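Local coordinates for alginate lyase (Aplysia kurodai, PDB 5GMT), which cleaves alginate as a polysaccharide lyase of family 14, a eukaryotic member of that family with specificity for polymannuronate, at residues A58-Y63 and D260-F265; L151-P156 and Q177-G182. All blocks are in the same frame, centred on the assembly; numbering follows the deposited sequence.

Contact 1 of 2, residues A58-Y63 and D260-F265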
loop_
_atom_site.group_PDB
_atom_site.type_symbol
_atom_site.label_atom_id
_atom_site.label_comp_id
_atom_site.label_asym_id
_atom_site.label_seq_id
_atom_site.Cartn_x
_atom_site.Cartn_y
_atom_site.Cartn_z
ATOM N N ALA A 58 11.574 -8.711 11.581
ATOM C CA ALA A 58 10.564 -8.202 10.669
ATOM C C ALA A 58 9.150 -8.397 11.173
ATOM O O ALA A 58 8.858 -9.334 11.903
ATOM C CB ALA A 58 10.714 -8.879 9.314
ATOM N N LEU A 59 8.263 -7.519 10.730
ATOM C CA LEU A 59 6.836 -7.698 10.939
ATOM C C LEU A 59 6.360 -8.824 10.045
ATOM O O LEU A 59 6.523 -8.746 8.828
ATOM C CB LEU A 59 6.086 -6.398 10.624
ATOM C CG LEU A 59 4.565 -6.472 10.642
ATOM C CD1 LEU A 59 4.068 -6.801 12.038
ATOM C CD2 LEU A 59 3.980 -5.143 10.129
ATOM N N ARG A 60 5.799 -9.885 10.627
ATOM C CA ARG A 60 5.394 -11.027 9.811
ATOM C C ARG A 60 3.890 -11.155 9.795
ATOM O O ARG A 60 3.247 -11.115 10.838
ATOM C CB ARG A 60 6.018 -12.341 10.314
ATOM C CG ARG A 60 5.859 -13.495 9.320
ATOM C CD ARG A 60 6.250 -14.856 9.917
ATOM N NE ARG A 60 5.190 -15.383 10.781
ATOM C CZ ARG A 60 5.230 -16.559 11.408
ATOM N NH1 ARG A 60 6.284 -17.357 11.288
ATOM N NH2 ARG A 60 4.200 -16.941 12.156
ATOM N N ILE A 61 3.344 -11.309 8.597
ATOM C CA ILE A 61 1.917 -11.504 8.412
ATOM C C ILE A 61 1.660 -12.898 7.851
ATOM O O ILE A 61 2.251 -13.290 6.839
ATOM C CB ILE A 61 1.313 -10.454 7.444
ATOM C CG1 ILE A 61 1.707 -9.030 7.860
ATOM C CG2 ILE A 61 -0.205 -10.639 7.352
ATOM C CD1 ILE A 61 1.229 -8.623 9.254
ATOM N N PHE A 62 0.758 -13.625 8.504
ATOM C CA PHE A 62 0.391 -14.967 8.106
ATOM C C PHE A 62 -0.959 -14.967 7.381
ATOM O O PHE A 62 -1.925 -14.394 7.878
ATOM C CB PHE A 62 0.342 -15.866 9.343
ATOM C CG PHE A 62 -0.300 -17.195 9.106
ATOM C CD1 PHE A 62 0.200 -18.053 8.140
ATOM C CD2 PHE A 62 -1.384 -17.598 9.865
ATOM C CE1 PHE A 62 -0.369 -19.293 7.928
ATOM C CE2 PHE A 62 -1.969 -18.837 9.659
ATOM C CZ PHE A 62 -1.459 -19.686 8.693
ATOM N N TYR A 63 -1.003 -15.583 6.197
ATOM C CA TYR A 63 -2.249 -15.799 5.480
ATOM C C TYR A 63 -2.509 -17.292 5.421
ATOM O O TYR A 63 -1.790 -18.042 4.747
ATOM C CB TYR A 63 -2.218 -15.236 4.049
ATOM C CG TYR A 63 -1.460 -13.942 3.850
ATOM C CD1 TYR A 63 -2.129 -12.718 3.724
ATOM C CD2 TYR A 63 -0.073 -13.944 3.757
ATOM C CE1 TYR A 63 -1.420 -11.545 3.533
ATOM C CE2 TYR A 63 0.637 -12.786 3.574
ATOM C CZ TYR A 63 -0.040 -11.585 3.454
ATOM O OH TYR A 63 0.678 -10.439 3.260
ATOM N N ASP A 260 -0.799 -21.952 2.831
ATOM C CA ASP A 260 -0.333 -21.306 4.042
ATOM C C ASP A 260 0.915 -20.520 3.651
ATOM O O ASP A 260 1.887 -21.097 3.160
ATOM C CB ASP A 260 -0.018 -22.330 5.140
ATOM C CG ASP A 260 -1.260 -23.050 5.646
ATOM O OD1 ASP A 260 -2.260 -22.373 5.949
ATOM O OD2 ASP A 260 -1.254 -24.301 5.710
ATOM N N CYS A 261 0.891 -19.202 3.835
ATOM C CA CYS A 261 2.014 -18.395 3.368
ATOM C C CYS A 261 2.221 -17.177 4.260
ATOM O O CYS A 261 1.382 -16.855 5.113
ATOM C CB CYS A 261 1.797 -17.970 1.912
ATOM S SG CYS A 261 0.256 -17.051 1.655
ATOM N N TYR A 262 3.360 -16.517 4.065
ATOM C CA TYR A 262 3.802 -15.472 4.974
ATOM C C TYR A 262 4.476 -14.325 4.246
ATOM O O TYR A 262 5.260 -14.523 3.305
ATOM C CB TYR A 262 4.797 -16.025 6.006
ATOM C CG TYR A 262 4.366 -17.267 6.738
ATOM C CD1 TYR A 262 4.465 -18.513 6.137
ATOM C CD2 TYR A 262 3.903 -17.202 8.048
ATOM C CE1 TYR A 262 4.091 -19.656 6.811
ATOM C CE2 TYR A 262 3.531 -18.340 8.734
ATOM C CZ TYR A 262 3.621 -19.566 8.102
ATOM O OH TYR A 262 3.262 -20.710 8.769
ATOM N N SER A 263 4.212 -13.118 4.715
ATOM C CA SER A 263 4.978 -11.985 4.260
ATOM C C SER A 263 5.743 -11.402 5.438
ATOM O O SER A 263 5.330 -11.535 6.590
ATOM C CB SER A 263 4.081 -10.924 3.606
ATOM O OG SER A 263 3.065 -10.471 4.486
ATOM N N TYR A 264 6.865 -10.766 5.131
ATOM C CA TYR A 264 7.730 -10.150 6.130
ATOM C C TYR A 264 8.036 -8.727 5.711
ATOM O O TYR A 264 8.392 -8.497 4.565
ATOM C CB TYR A 264 9.052 -10.915 6.264
ATOM C CG TYR A 264 8.915 -12.374 6.615
ATOM C CD1 TYR A 264 8.401 -13.288 5.699
ATOM C CD2 TYR A 264 9.338 -12.846 7.854
ATOM C CE1 TYR A 264 8.284 -14.643 6.022
ATOM C CE2 TYR A 264 9.231 -14.201 8.184
ATOM C CZ TYR A 264 8.707 -15.083 7.264
ATOM O OH TYR A 264 8.603 -16.412 7.578
ATOM N N PHE A 265 7.934 -7.777 6.633
ATOM C CA PHE A 265 8.192 -6.387 6.293
ATOM C C PHE A 265 9.259 -5.823 7.212
ATOM O O PHE A 265 9.222 -6.046 8.421
ATOM C CB PHE A 265 6.922 -5.530 6.408
ATOM C CG PHE A 265 5.807 -5.955 5.497
ATOM C CD1 PHE A 265 4.939 -6.970 5.870
ATOM C CD2 PHE A 265 5.593 -5.299 4.287
ATOM C CE1 PHE A 265 3.894 -7.353 5.045
ATOM C CE2 PHE A 265 4.555 -5.682 3.453
ATOM C CZ PHE A 265 3.700 -6.706 3.835
HETATM O O HOH W 1 9.041 -16.949 10.233
#
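R60 leaves strand 58-63 with CG anti to its backbone N (chi1 -168°), and every part of it meets strand 261-265. CB lies near S263 O. R60 CG stands over the face of the Y264 ring, 3.8 Å from the ring centroid and 18° off the normal, a CH-pi contact; R60 CD follows on the same ring, 3.5 Å from Y264 CE2. A bend at chi3 (78°) then carries the head to the next aromatic: R60 NE is 3.5 Å from Y262 CD2, and Y262 CE2 lies 3.6 Å above the guanidinium plane, over its centre. At the tip, R60 NH1 donates to a water that donates to Y264 OH, which also bonds E102. F62 CD1 lies over the face of the ring of its cross-strand partner Y262, 3.4 Å from Y262 CE2; the two ring planes meet obliquely.

The face bearing L59, I61 and Y63 is buried. There Y63 OH and S263 OG share a hydrogen bond of 2.7 Å, and Y63 OH also bonds T246. Six backbone hydrogen bonds, all in their carbonyl planes, establish a regular antiparallel pairing.

Strand 58-63 lies between 261-272 and 47-50, the latter joined by backbone bonds of R60 with S48 and F62 with S46, while 92-102 pairs with the far edge of 261-272; L59, I61 and F265 pack on F244 of strand 238-247, in the facing sheet.

Contact 2 of 2, residues L151-P156 and Q177-G182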
loop_
_atom_site.group_PDB
_atom_site.type_symbol
_atom_site.label_atom_id
_atom_site.label_comp_id
_atom_site.label_asym_id
_atom_site.label_seq_id
_atom_site.Cartn_x
_atom_site.Cartn_y
_atom_site.Cartn_z
ATOM N N LEU A 151 -0.350 -0.501 -9.006
ATOM C CA LEU A 151 -0.895 0.520 -8.113
ATOM C C LEU A 151 -2.404 0.297 -8.042
ATOM O O LEU A 151 -3.039 0.154 -9.068
ATOM C CB LEU A 151 -0.573 1.929 -8.623
ATOM C CG LEU A 151 -1.357 3.093 -8.008
ATOM C CD1 LEU A 151 -1.080 3.163 -6.526
ATOM C CD2 LEU A 151 -1.010 4.424 -8.669
ATOM N N TYR A 152 -2.972 0.236 -6.838
ATOM C CA TYR A 152 -4.397 -0.038 -6.681
ATOM C C TYR A 152 -5.041 1.158 -6.014
ATOM O O TYR A 152 -5.035 1.273 -4.784
ATOM C CB TYR A 152 -4.622 -1.299 -5.865
ATOM C CG TYR A 152 -6.067 -1.713 -5.737
ATOM C CD1 TYR A 152 -6.819 -2.035 -6.860
ATOM C CD2 TYR A 152 -6.671 -1.814 -4.485
ATOM C CE1 TYR A 152 -8.148 -2.429 -6.746
ATOM C CE2 TYR A 152 -8.006 -2.218 -4.357
ATOM C CZ TYR A 152 -8.732 -2.522 -5.496
ATOM O OH TYR A 152 -10.051 -2.920 -5.388
ATOM N N ALA A 153 -5.586 2.045 -6.841
ATOM C CA ALA A 153 -5.910 3.397 -6.406
ATOM C C ALA A 153 -7.402 3.634 -6.187
ATOM O O ALA A 153 -8.222 3.366 -7.067
ATOM C CB ALA A 153 -5.373 4.399 -7.423
ATOM N N TYR A 154 -7.732 4.126 -4.998
ATOM C CA TYR A 154 -9.023 4.755 -4.750
ATOM C C TYR A 154 -8.825 6.255 -4.907
ATOM O O TYR A 154 -8.203 6.900 -4.070
ATOM C CB TYR A 154 -9.550 4.411 -3.352
ATOM C CG TYR A 154 -10.219 3.063 -3.277
ATOM C CD1 TYR A 154 -9.497 1.892 -3.501
ATOM C CD2 TYR A 154 -11.572 2.957 -2.985
ATOM C CE1 TYR A 154 -10.107 0.651 -3.445
ATOM C CE2 TYR A 154 -12.194 1.714 -2.922
ATOM C CZ TYR A 154 -11.460 0.572 -3.146
ATOM O OH TYR A 154 -12.065 -0.665 -3.091
ATOM N N ILE A 155 -9.334 6.809 -6.003
ATOM C CA ILE A 155 -9.143 8.217 -6.313
ATOM C C ILE A 155 -10.481 8.776 -6.809
ATOM O O ILE A 155 -11.375 8.014 -7.138
ATOM C CB ILE A 155 -8.025 8.403 -7.373
ATOM C CG1 ILE A 155 -8.227 7.417 -8.521
ATOM C CG2 ILE A 155 -6.665 8.169 -6.743
ATOM C CD1 ILE A 155 -7.138 7.497 -9.629
ATOM N N PRO A 156 -10.634 10.107 -6.825
ATOM C CA PRO A 156 -11.910 10.711 -7.244
ATOM C C PRO A 156 -12.397 10.257 -8.628
ATOM O O PRO A 156 -11.611 9.896 -9.500
ATOM C CB PRO A 156 -11.597 12.209 -7.243
ATOM C CG PRO A 156 -10.566 12.359 -6.170
ATOM C CD PRO A 156 -9.712 11.104 -6.248
ATOM N N GLN A 177 -8.897 1.439 -8.827
ATOM C CA GLN A 177 -8.394 1.445 -10.195
ATOM C C GLN A 177 -7.057 0.717 -10.235
ATOM O O GLN A 177 -6.210 0.931 -9.373
ATOM C CB GLN A 177 -8.240 2.881 -10.712
ATOM C CG GLN A 177 -9.411 3.786 -10.372
ATOM C CD GLN A 177 -10.715 3.234 -10.909
ATOM O OE1 GLN A 177 -10.810 2.888 -12.089
ATOM N NE2 GLN A 177 -11.709 3.116 -10.043
ATOM N N SER A 178 -6.870 -0.161 -11.213
ATOM C CA SER A 178 -5.585 -0.842 -11.369
ATOM C C SER A 178 -4.718 -0.044 -12.322
ATOM O O SER A 178 -5.060 0.109 -13.495
ATOM C CB SER A 178 -5.769 -2.272 -11.888
ATOM O OG SER A 178 -6.442 -3.056 -10.924
ATOM N N LEU A 179 -3.604 0.470 -11.808
ATOM C CA LEU A 179 -2.670 1.249 -12.625
ATOM C C LEU A 179 -1.332 0.536 -12.746
ATOM O O LEU A 179 -0.713 0.163 -11.740
ATOM C CB LEU A 179 -2.464 2.642 -12.027
ATOM C CG LEU A 179 -3.691 3.535 -12.244
ATOM C CD1 LEU A 179 -4.157 4.083 -10.912
ATOM C CD2 LEU A 179 -3.375 4.665 -13.196
ATOM N N GLY A 180 -0.899 0.341 -13.986
ATOM C CA GLY A 180 0.406 -0.223 -14.252
ATOM C C GLY A 180 0.530 -1.710 -13.990
ATOM O O GLY A 180 1.631 -2.192 -13.749
ATOM N N ARG A 181 -0.580 -2.440 -14.033
ATOM C CA ARG A 181 -0.542 -3.867 -13.723
ATOM C C ARG A 181 0.419 -4.589 -14.653
ATOM O O ARG A 181 0.346 -4.452 -15.878
ATOM C CB ARG A 181 -1.935 -4.495 -13.808
ATOM C CG ARG A 181 -1.993 -5.943 -13.306
ATOM C CD ARG A 181 -3.347 -6.585 -13.601
ATOM N NE ARG A 181 -4.447 -5.923 -12.900
ATOM C CZ ARG A 181 -5.725 -6.264 -13.041
ATOM N NH1 ARG A 181 -6.056 -7.253 -13.865
ATOM N NH2 ARG A 181 -6.672 -5.617 -12.379
ATOM N N GLY A 182 1.347 -5.330 -14.056
ATOM C CA GLY A 182 2.304 -6.116 -14.814
ATOM C C GLY A 182 3.583 -5.391 -15.173
ATOM O O GLY A 182 4.514 -6.006 -15.706
HETATM O O HOH W 2 -11.487 4.753 -7.370
#
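The flat groups here meet their neighbours mainly at their rims. The Y152 ring, with CG anti to the backbone N (chi1 -176°), has S178 OG near its plane, 4.2 Å from CD1, while Q177 O approaches the same ring obliquely. Its CE2 in turn lies in the plane of the Y154 ring, at the edge. S178 OG also sits in the plane of the R181 guanidinium, where R181 NH2 donates to it over 3.0 Å.

Four backbone hydrogen bonds join the strands around the non-hydrogen-bonded pair Y152-S178. The straightest runs from L179 N to L151 O (2.8 Å, 177°). The shortest, from Q177 N to A153 O (2.7 Å), comes from above the carbonyl plane, 26° out of it, and so misses the lone-pair direction. On the face shared by L151, A153, Q177 and L179, the tip atom L179 CD1 lies across from two partners, 3.7 Å from A153 CB and 3.9 Å from L151 CD2. Q177, bent at chi2, lays CG 3.5 Å from A153 O and turns its amide NE2 to H172 O and to a water that also takes the N-H of I155.

Chemically, the leucine and alanine carbons of that face give way to the Q177 amide at its A153 end, whereas S178, on the Y152 face, joins a charged group with E150 and R181. E150 is hydrogen-bonded to S178 OG and forms a salt bridge with R181 NE; its carboxylate probably offsets the close approach of the like charges of R181 and R144.

After strands 14-19, 38-42 and 47-50 the chain forms 58-63, which waits 196 residues for its partner: contact 1 closes only when 260-265 returns near the C-terminal end. Inside that long loop, contact 2 closes a short one of 20 residues between 151-156 and 177-182, so the two are nested and do not cross. Strand 169-170 lies within the short loop and flanks 177-179 as one of the two outermost strands of that sheet. Contact 1 belongs to one antiparallel sheet and contact 2 to the other, as expected for a concanavalin-like beta sandwich. Their centres are 24 Å apart, on opposite sides of the chain's centre, and they do not touch.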